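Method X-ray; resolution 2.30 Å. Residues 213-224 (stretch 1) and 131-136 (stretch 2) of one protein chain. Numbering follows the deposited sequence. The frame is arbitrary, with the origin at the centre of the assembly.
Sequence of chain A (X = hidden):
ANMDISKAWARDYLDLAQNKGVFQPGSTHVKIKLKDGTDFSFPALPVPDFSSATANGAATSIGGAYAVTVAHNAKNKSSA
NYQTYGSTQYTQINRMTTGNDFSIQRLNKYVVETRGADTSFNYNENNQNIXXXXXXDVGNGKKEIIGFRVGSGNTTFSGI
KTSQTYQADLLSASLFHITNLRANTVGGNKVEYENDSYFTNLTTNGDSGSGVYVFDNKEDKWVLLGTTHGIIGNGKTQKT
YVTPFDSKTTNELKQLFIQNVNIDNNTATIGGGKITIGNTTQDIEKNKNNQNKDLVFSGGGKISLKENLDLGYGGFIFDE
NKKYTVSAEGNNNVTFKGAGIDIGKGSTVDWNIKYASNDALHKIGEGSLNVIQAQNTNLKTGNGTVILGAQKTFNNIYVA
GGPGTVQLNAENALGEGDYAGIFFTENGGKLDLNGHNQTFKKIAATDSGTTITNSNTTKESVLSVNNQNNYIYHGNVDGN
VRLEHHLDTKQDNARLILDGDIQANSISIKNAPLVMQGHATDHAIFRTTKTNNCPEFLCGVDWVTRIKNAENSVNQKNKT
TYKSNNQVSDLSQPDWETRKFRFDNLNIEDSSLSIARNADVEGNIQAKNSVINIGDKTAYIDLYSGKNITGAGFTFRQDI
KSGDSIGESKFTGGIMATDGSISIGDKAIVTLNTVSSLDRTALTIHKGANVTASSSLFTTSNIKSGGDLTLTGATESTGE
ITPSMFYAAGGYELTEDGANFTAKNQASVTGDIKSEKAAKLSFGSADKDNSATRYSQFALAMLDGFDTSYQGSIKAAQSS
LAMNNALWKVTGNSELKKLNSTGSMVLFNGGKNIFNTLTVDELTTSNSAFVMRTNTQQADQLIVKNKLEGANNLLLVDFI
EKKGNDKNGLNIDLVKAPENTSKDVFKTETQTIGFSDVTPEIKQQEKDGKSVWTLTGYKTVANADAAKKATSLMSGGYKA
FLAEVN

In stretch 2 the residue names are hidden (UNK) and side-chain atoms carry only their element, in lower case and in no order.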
# COMPACT_ATOMS: atom_id res chain seq x y z
N TYR A 213 -2.15 -21.58 -23.31
CA TYR A 213 -2.13 -20.17 -23.69
C TYR A 213 -0.91 -19.80 -24.49
O TYR A 213 0.18 -20.36 -24.32
CB TYR A 213 -2.21 -19.26 -22.45
CG TYR A 213 -3.51 -19.36 -21.68
CD1 TYR A 213 -3.70 -20.37 -20.75
CD2 TYR A 213 -4.53 -18.43 -21.87
CE1 TYR A 213 -4.88 -20.47 -20.03
CE2 TYR A 213 -5.72 -18.52 -21.15
CZ TYR A 213 -5.88 -19.55 -20.24
OH TYR A 213 -7.04 -19.69 -19.52
N VAL A 214 -1.06 -18.80 -25.33
CA VAL A 214 -0.00 -18.43 -26.22
C VAL A 214 -0.17 -16.93 -26.48
O VAL A 214 -1.26 -16.41 -26.36
CB VAL A 214 -0.07 -19.35 -27.47
CG1 VAL A 214 -0.21 -18.58 -28.74
CG2 VAL A 214 1.09 -20.32 -27.47
N PHE A 215 0.92 -16.21 -26.75
CA PHE A 215 0.87 -14.76 -26.65
C PHE A 215 1.07 -14.06 -27.99
O PHE A 215 2.12 -14.20 -28.63
CB PHE A 215 1.92 -14.28 -25.64
CG PHE A 215 1.99 -12.79 -25.47
CD1 PHE A 215 1.12 -12.13 -24.60
CD2 PHE A 215 2.94 -12.04 -26.15
CE1 PHE A 215 1.19 -10.75 -24.43
CE2 PHE A 215 3.03 -10.67 -25.98
CZ PHE A 215 2.14 -10.01 -25.11
N ASP A 216 0.06 -13.30 -28.38
CA ASP A 216 0.02 -12.57 -29.64
C ASP A 216 0.95 -11.36 -29.59
O ASP A 216 0.75 -10.45 -28.78
CB ASP A 216 -1.43 -12.15 -29.92
CG ASP A 216 -1.63 -11.51 -31.29
OD1 ASP A 216 -0.75 -10.75 -31.77
OD2 ASP A 216 -2.73 -11.74 -31.87
N ASN A 217 1.96 -11.36 -30.47
CA ASN A 217 2.99 -10.31 -30.61
C ASN A 217 2.51 -8.92 -30.94
O ASN A 217 3.11 -7.93 -30.52
CB ASN A 217 3.97 -10.68 -31.74
CG ASN A 217 5.18 -11.40 -31.24
OD1 ASN A 217 5.66 -11.12 -30.14
ND2 ASN A 217 5.69 -12.33 -32.04
N LYS A 218 1.47 -8.85 -31.76
CA LYS A 218 1.06 -7.59 -32.36
C LYS A 218 -0.09 -6.98 -31.58
O LYS A 218 -0.27 -5.76 -31.57
CB LYS A 218 0.64 -7.80 -33.81
CG LYS A 218 1.69 -8.51 -34.66
CD LYS A 218 2.99 -7.74 -34.71
CE LYS A 218 3.91 -8.28 -35.79
NZ LYS A 218 4.26 -9.70 -35.57
N GLU A 219 -0.87 -7.83 -30.94
CA GLU A 219 -2.03 -7.38 -30.19
C GLU A 219 -1.69 -7.30 -28.71
O GLU A 219 -2.47 -6.79 -27.92
CB GLU A 219 -3.21 -8.32 -30.42
CG GLU A 219 -3.54 -8.57 -31.88
CD GLU A 219 -4.32 -7.42 -32.53
OE1 GLU A 219 -3.91 -6.25 -32.39
OE2 GLU A 219 -5.35 -7.70 -33.18
N ASP A 220 -0.51 -7.81 -28.36
CA ASP A 220 -0.02 -7.82 -26.99
C ASP A 220 -1.07 -8.37 -26.02
O ASP A 220 -1.56 -7.67 -25.13
CB ASP A 220 0.42 -6.41 -26.58
CG ASP A 220 1.41 -5.81 -27.57
OD1 ASP A 220 2.60 -6.22 -27.56
OD2 ASP A 220 0.99 -4.93 -28.36
N LYS A 221 -1.41 -9.64 -26.22
CA LYS A 221 -2.42 -10.29 -25.41
C LYS A 221 -2.26 -11.80 -25.40
O LYS A 221 -1.88 -12.40 -26.40
CB LYS A 221 -3.81 -9.93 -25.91
CG LYS A 221 -4.05 -10.28 -27.37
CD LYS A 221 -5.52 -10.21 -27.73
CE LYS A 221 -5.77 -10.69 -29.16
NZ LYS A 221 -7.23 -10.67 -29.48
N TRP A 222 -2.58 -12.42 -24.27
CA TRP A 222 -2.63 -13.87 -24.19
C TRP A 222 -3.90 -14.44 -24.83
O TRP A 222 -5.01 -13.93 -24.64
CB TRP A 222 -2.52 -14.33 -22.74
CG TRP A 222 -1.14 -14.12 -22.20
CD1 TRP A 222 -0.70 -13.06 -21.49
CD2 TRP A 222 -0.03 -14.99 -22.37
NE1 TRP A 222 0.63 -13.21 -21.18
CE2 TRP A 222 1.07 -14.40 -21.71
CE3 TRP A 222 0.15 -16.23 -23.00
CZ2 TRP A 222 2.33 -14.98 -21.67
CZ3 TRP A 222 1.40 -16.81 -22.96
CH2 TRP A 222 2.48 -16.19 -22.30
N VAL A 223 -3.71 -15.51 -25.56
CA VAL A 223 -4.73 -16.05 -26.41
C VAL A 223 -4.88 -17.50 -26.05
O VAL A 223 -3.89 -18.15 -25.74
CB VAL A 223 -4.33 -15.84 -27.90
CG1 VAL A 223 -4.81 -16.96 -28.81
CG2 VAL A 223 -4.78 -14.46 -28.37
N LEU A 224 -6.10 -18.01 -26.05
CA LEU A 224 -6.30 -19.43 -25.80
C LEU A 224 -5.89 -20.25 -27.03
O LEU A 224 -6.61 -20.24 -28.02
CB LEU A 224 -7.75 -19.71 -25.47
CG LEU A 224 -8.11 -21.12 -25.02
CD1 LEU A 224 -7.53 -21.41 -23.64
CD2 LEU A 224 -9.64 -21.25 -25.03
N UNK A 131 4.14 -18.44 -36.28
CA UNK A 131 5.43 -18.24 -35.63
C UNK A 131 5.69 -16.75 -35.42
O UNK A 131 6.05 -16.34 -34.32
c UNK A 131 7.94 -18.38 -35.92
c UNK A 131 7.22 -21.08 -37.52
c UNK A 131 6.58 -18.86 -36.45
c UNK A 131 6.48 -20.39 -36.42
N UNK A 132 5.46 -15.95 -36.45
CA UNK A 132 5.66 -14.51 -36.36
C UNK A 132 4.66 -13.82 -35.41
O UNK A 132 5.03 -12.86 -34.73
c UNK A 132 5.61 -13.89 -37.76
c UNK A 132 6.83 -14.27 -38.63
o UNK A 132 6.68 -14.44 -39.86
o UNK A 132 7.94 -14.40 -38.07
N UNK A 133 3.43 -14.33 -35.32
CA UNK A 133 2.42 -13.73 -34.45
C UNK A 133 2.61 -14.12 -32.98
O UNK A 133 2.34 -13.32 -32.08
c UNK A 133 -1.75 -11.63 -35.88
n UNK A 133 -1.87 -11.04 -37.07
c UNK A 133 1.00 -14.13 -34.90
n UNK A 133 -1.76 -10.89 -34.78
c UNK A 133 -1.49 -13.68 -34.55
n UNK A 133 -1.62 -12.94 -35.80
c UNK A 133 -0.09 -13.59 -33.96
N UNK A 134 3.06 -15.34 -32.72
CA UNK A 134 3.13 -15.82 -31.35
C UNK A 134 4.53 -16.22 -30.89
O UNK A 134 4.70 -16.74 -29.78
c UNK A 134 0.23 -17.09 -32.72
c UNK A 134 -1.87 -16.19 -32.16
c UNK A 134 -1.40 -15.80 -30.93
o UNK A 134 -3.18 -15.96 -32.53
c UNK A 134 2.19 -17.00 -31.17
c UNK A 134 -1.06 -16.84 -33.04
c UNK A 134 0.75 -16.71 -31.51
c UNK A 134 -0.09 -16.04 -30.62
N UNK A 135 5.54 -15.99 -31.73
CA UNK A 135 6.91 -16.33 -31.38
C UNK A 135 7.54 -15.40 -30.37
O UNK A 135 7.23 -14.21 -30.30
N UNK A 136 8.43 -15.97 -29.56
CA UNK A 136 9.09 -15.24 -28.49
C UNK A 136 10.60 -15.26 -28.71
O UNK A 136 11.16 -16.29 -29.08
c UNK A 136 9.39 -15.03 -25.97
c UNK A 136 8.76 -15.85 -27.11
c UNK A 136 7.27 -15.96 -26.92
O HOH W 1 3.48 -17.43 -27.25
O HOH W 2 4.52 -13.83 -28.73

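Position 131 carries four side-chain carbons and no heteroatom. The first is bonded to the backbone and forks into a single carbon and an arm two carbons long. CA-to-CB points away from stretch 1, and no atom of the residue is in contact with it. The branching pattern belongs to isoleucine. Ile131 is therefore in the helix but not in the contact.

At position 132 there are two side-chain carbons, the second bearing two oxygens: a short carboxylate. Its CA-to-CB bond runs sideways, and the side chain makes no close contact with stretch 1. The residue is aspartate, and one carboxylate oxygen is hydrogen-bonded elsewhere in the structure. What Asp132 offers stretch 1 is its backbone: Asn217 ND2 donates to Asp132 O at 2.8 Å, with an N-H...O angle of 162°.

Position 133 has three carbons in a row, then a nitrogen, then a carbon holding two more nitrogens. CA-to-CB runs sideways, but the end of the chain comes nearer to stretch 1, where one of the two terminal nitrogens meets the Asp216 carboxylate. That guanidinium identifies arginine. Arg133 NH1 lies 3.2 Å from both Asp216 OD1 and Asp216 OD2, donating at 136° and 144°; this is a salt bridge, and Asp216 OD1 sits at the edge of the guanidinium, near its plane. The backbone takes part as well, since Asn217 N donates to Arg133 O at 2.6 Å and a nearly straight 171°.

Position 134 shows one carbon leading to a six-carbon ring with an oxygen attached, on the far side from the linking carbon. A ring carbon lies close to Val214 CG1, and the ring also approaches Val223 CG1. This is tyrosine, and it is buried. Val214 CG1 approaches Tyr134 CD1 to 3.2 Å, a tight apolar contact, while Val223 CG1 lies 4.2 Å from Tyr134 CE1. These two valines reach the ring from adjacent strands, which are paired by Val214 N to Val223 O (2.9 Å) and Val223 N to Val214 O (2.7 Å). The Tyr134 CA-H group also points at Phe215 O, with Tyr134 CA and Phe215 O 3.3 Å apart.

Position 135 has no side-chain atoms, so it is glycine. An ideal CB on Gly135 would fall 2.4 Å from Ile131 O, a clash with the helix's own last turn. Gly135 is the first residue to leave helical phi/psi, and Asn217 ND2 donates to Gly135 O at 3.0 Å and 143°.

Position 136 has three carbons, one carrying the other two. Its CA-to-CB bond runs sideways, and the side chain makes no contact with stretch 1. This is valine, and Val136 adds little.

The contact works by fitting the end of a helix against a strand and the turn that follows it. Asn217 is central: its backbone N and its ND2 together reach three carbonyls, those of 132, 133 and 135. Asp216 OD1 also accepts from Lys218 N (2.9 Å) and Glu219 N (3.0 Å), so the carboxylate that meets Arg133 is held by the turn itself. Water 1 joins Tyr134 O to Phe215 N, its oxygen 2.9 Å from each. Altogether 468 Å² is buried, counting both sides.

Stretch 2 131-136: IDRYGV
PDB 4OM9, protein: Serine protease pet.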